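Local coordinates for sulfotransferase (Alicyclobacillus acidocaldarius subsp. acidocaldarius, PDB 3RNL), which probably transfers sulfuryl groups to acceptor molecules, as sulfotransferases do, and binds magnesium ions, at residues A[195-200]-A[212-216]. Sequence-based numbering, arbitrary orientation.
Sequences PVQVVR and FVPDT
The guanidinium of Arg-200 meets the carbonyl O of Phe-212 at its edge, while one of its faces is covered off-centre by CG1 of Val-196, one helical turn earlier. Arg-200 NE donates to Phe-212 O over 3.0 Å, the oxygen close to the guanidinium plane. The N-H...O angle is 161°, and the donor stands tilted out of the carbonyl plane. Arginine suits this place because its chain, extended from CG to NE, carries a donor from the helix to the loop. NH2 also lies 3.2 Å from CG2 of Val-213, a contact oblique to the guanidinium.

The ring of Phe-212 receives CG1 of Val-199 at its edge, 3.7 Å from CE2, and carries the backbone N of Pro-214 over the rim of one face. Val-199 CG1 stands anti to its backbone N (chi1 167°), which lets the same methyl touch Phe-212 and CG of Pro-214, 4.0 Å away. Beta-branched valines present compact methyls to the loop, and proline answers with a rigid apolar ring. Val-196 CG2 packs against Pro-214 CD at 4.2 Å. Thr-216 turns its methyl to the helix, CG2 lying 4.3 Å from CG of Pro-195, which opens the helix where its missing N-H costs no helical bond.

This is peripheral packing in the P-loop-like alpha/beta sandwich: the loop after helix 195-206 folds back along its first turns. Helix 21-29 packs against both segments through Tyr-27, and through Leu-28 on Val-199. Just after it, magnesium ligand His-31 meets the Phe-212 ring, before edge strand 34-35.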
loop_
_atom_site.group_PDB
_atom_site.type_symbol
_atom_site.label_atom_id
_atom_site.label_comp_id
_atom_site.label_asym_id
_atom_site.label_seq_id
_atom_site.Cartn_x
_atom_site.Cartn_y
_atom_site.Cartn_z
ATOM N N PRO A 195 -5.596 -4.376 16.412
ATOM C CA PRO A 195 -6.245 -3.652 15.313
ATOM C C PRO A 195 -7.202 -2.569 15.795
ATOM O O PRO A 195 -7.321 -1.536 15.133
ATOM C CB PRO A 195 -7.013 -4.756 14.563
ATOM C CG PRO A 195 -7.051 -5.933 15.513
ATOM C CD PRO A 195 -5.789 -5.834 16.303
ATOM N N VAL A 196 -7.886 -2.790 16.918
ATOM C CA VAL A 196 -8.813 -1.769 17.400
ATOM C C VAL A 196 -8.063 -0.483 17.739
ATOM O O VAL A 196 -8.505 0.610 17.389
ATOM C CB VAL A 196 -9.637 -2.244 18.618
ATOM C CG1 VAL A 196 -10.414 -1.081 19.208
ATOM C CG2 VAL A 196 -10.581 -3.372 18.206
ATOM N N GLN A 197 -6.920 -0.611 18.406
ATOM C CA GLN A 197 -6.153 0.575 18.784
ATOM C C GLN A 197 -5.655 1.302 17.543
ATOM O O GLN A 197 -5.710 2.535 17.455
ATOM C CB GLN A 197 -4.961 0.202 19.665
ATOM C CG GLN A 197 -4.174 1.416 20.139
ATOM C CD GLN A 197 -5.010 2.312 21.029
ATOM O OE1 GLN A 197 -5.508 1.876 22.063
ATOM N NE2 GLN A 197 -5.197 3.560 20.615
ATOM N N VAL A 198 -5.142 0.539 16.583
ATOM C CA VAL A 198 -4.627 1.153 15.364
ATOM C C VAL A 198 -5.746 1.840 14.585
ATOM O O VAL A 198 -5.586 2.958 14.105
ATOM C CB VAL A 198 -3.889 0.136 14.470
ATOM C CG1 VAL A 198 -3.528 0.773 13.117
ATOM C CG2 VAL A 198 -2.640 -0.369 15.177
ATOM N N VAL A 199 -6.896 1.185 14.464
ATOM C CA VAL A 199 -8.030 1.825 13.806
ATOM C C VAL A 199 -8.446 3.119 14.516
ATOM O O VAL A 199 -8.718 4.130 13.873
ATOM C CB VAL A 199 -9.223 0.861 13.714
ATOM C CG1 VAL A 199 -10.492 1.611 13.332
ATOM C CG2 VAL A 199 -8.894 -0.249 12.700
ATOM N N ARG A 200 -8.503 3.090 15.846
ATOM C CA ARG A 200 -8.842 4.305 16.585
ATOM C C ARG A 200 -7.810 5.423 16.391
ATOM O O ARG A 200 -8.174 6.597 16.332
ATOM C CB ARG A 200 -9.014 3.999 18.075
ATOM C CG ARG A 200 -10.293 3.256 18.366
ATOM C CD ARG A 200 -10.292 2.751 19.805
ATOM N NE ARG A 200 -11.628 2.392 20.248
ATOM C CZ ARG A 200 -11.896 1.877 21.444
ATOM N NH1 ARG A 200 -10.912 1.648 22.303
ATOM N NH2 ARG A 200 -13.148 1.592 21.780
ATOM N N PHE A 212 -15.335 4.370 18.684
ATOM C CA PHE A 212 -15.744 3.470 17.631
ATOM C C PHE A 212 -15.033 2.177 17.936
ATOM O O PHE A 212 -13.848 2.199 18.270
ATOM C CB PHE A 212 -15.281 4.053 16.288
ATOM C CG PHE A 212 -15.327 3.080 15.136
ATOM C CD1 PHE A 212 -16.526 2.523 14.733
ATOM C CD2 PHE A 212 -14.169 2.767 14.428
ATOM C CE1 PHE A 212 -16.569 1.634 13.664
ATOM C CE2 PHE A 212 -14.204 1.885 13.360
ATOM C CZ PHE A 212 -15.410 1.313 12.980
ATOM N N VAL A 213 -15.717 1.051 17.800
ATOM C CA VAL A 213 -15.045 -0.241 17.800
ATOM C C VAL A 213 -15.335 -0.975 16.508
ATOM O O VAL A 213 -16.484 -1.352 16.277
ATOM C CB VAL A 213 -15.476 -1.110 18.991
ATOM C CG1 VAL A 213 -14.726 -2.431 18.968
ATOM C CG2 VAL A 213 -15.218 -0.374 20.292
ATOM N N PRO A 214 -14.313 -1.214 15.677
ATOM C CA PRO A 214 -14.632 -1.977 14.471
ATOM C C PRO A 214 -14.958 -3.421 14.822
ATOM O O PRO A 214 -14.516 -3.932 15.857
ATOM C CB PRO A 214 -13.331 -1.910 13.666
ATOM C CG PRO A 214 -12.269 -1.758 14.701
ATOM C CD PRO A 214 -12.882 -0.874 15.758
ATOM N N ASP A 215 -15.706 -4.080 13.945
ATOM C CA ASP A 215 -15.982 -5.499 14.100
ATOM C C ASP A 215 -14.874 -6.229 13.348
ATOM O O ASP A 215 -14.768 -6.145 12.125
ATOM C CB ASP A 215 -17.344 -5.820 13.498
ATOM C CG ASP A 215 -17.606 -7.310 13.389
ATOM O OD1 ASP A 215 -16.781 -8.116 13.874
ATOM O OD2 ASP A 215 -18.657 -7.669 12.819
ATOM N N THR A 216 -14.020 -6.911 14.102
ATOM C CA THR A 216 -12.831 -7.551 13.544
ATOM C C THR A 216 -13.044 -9.035 13.251
ATOM O O THR A 216 -12.106 -9.738 12.863
ATOM C CB THR A 216 -11.602 -7.351 14.446
ATOM O OG1 THR A 216 -11.858 -7.911 15.741
ATOM C CG2 THR A 216 -11.289 -5.863 14.586
#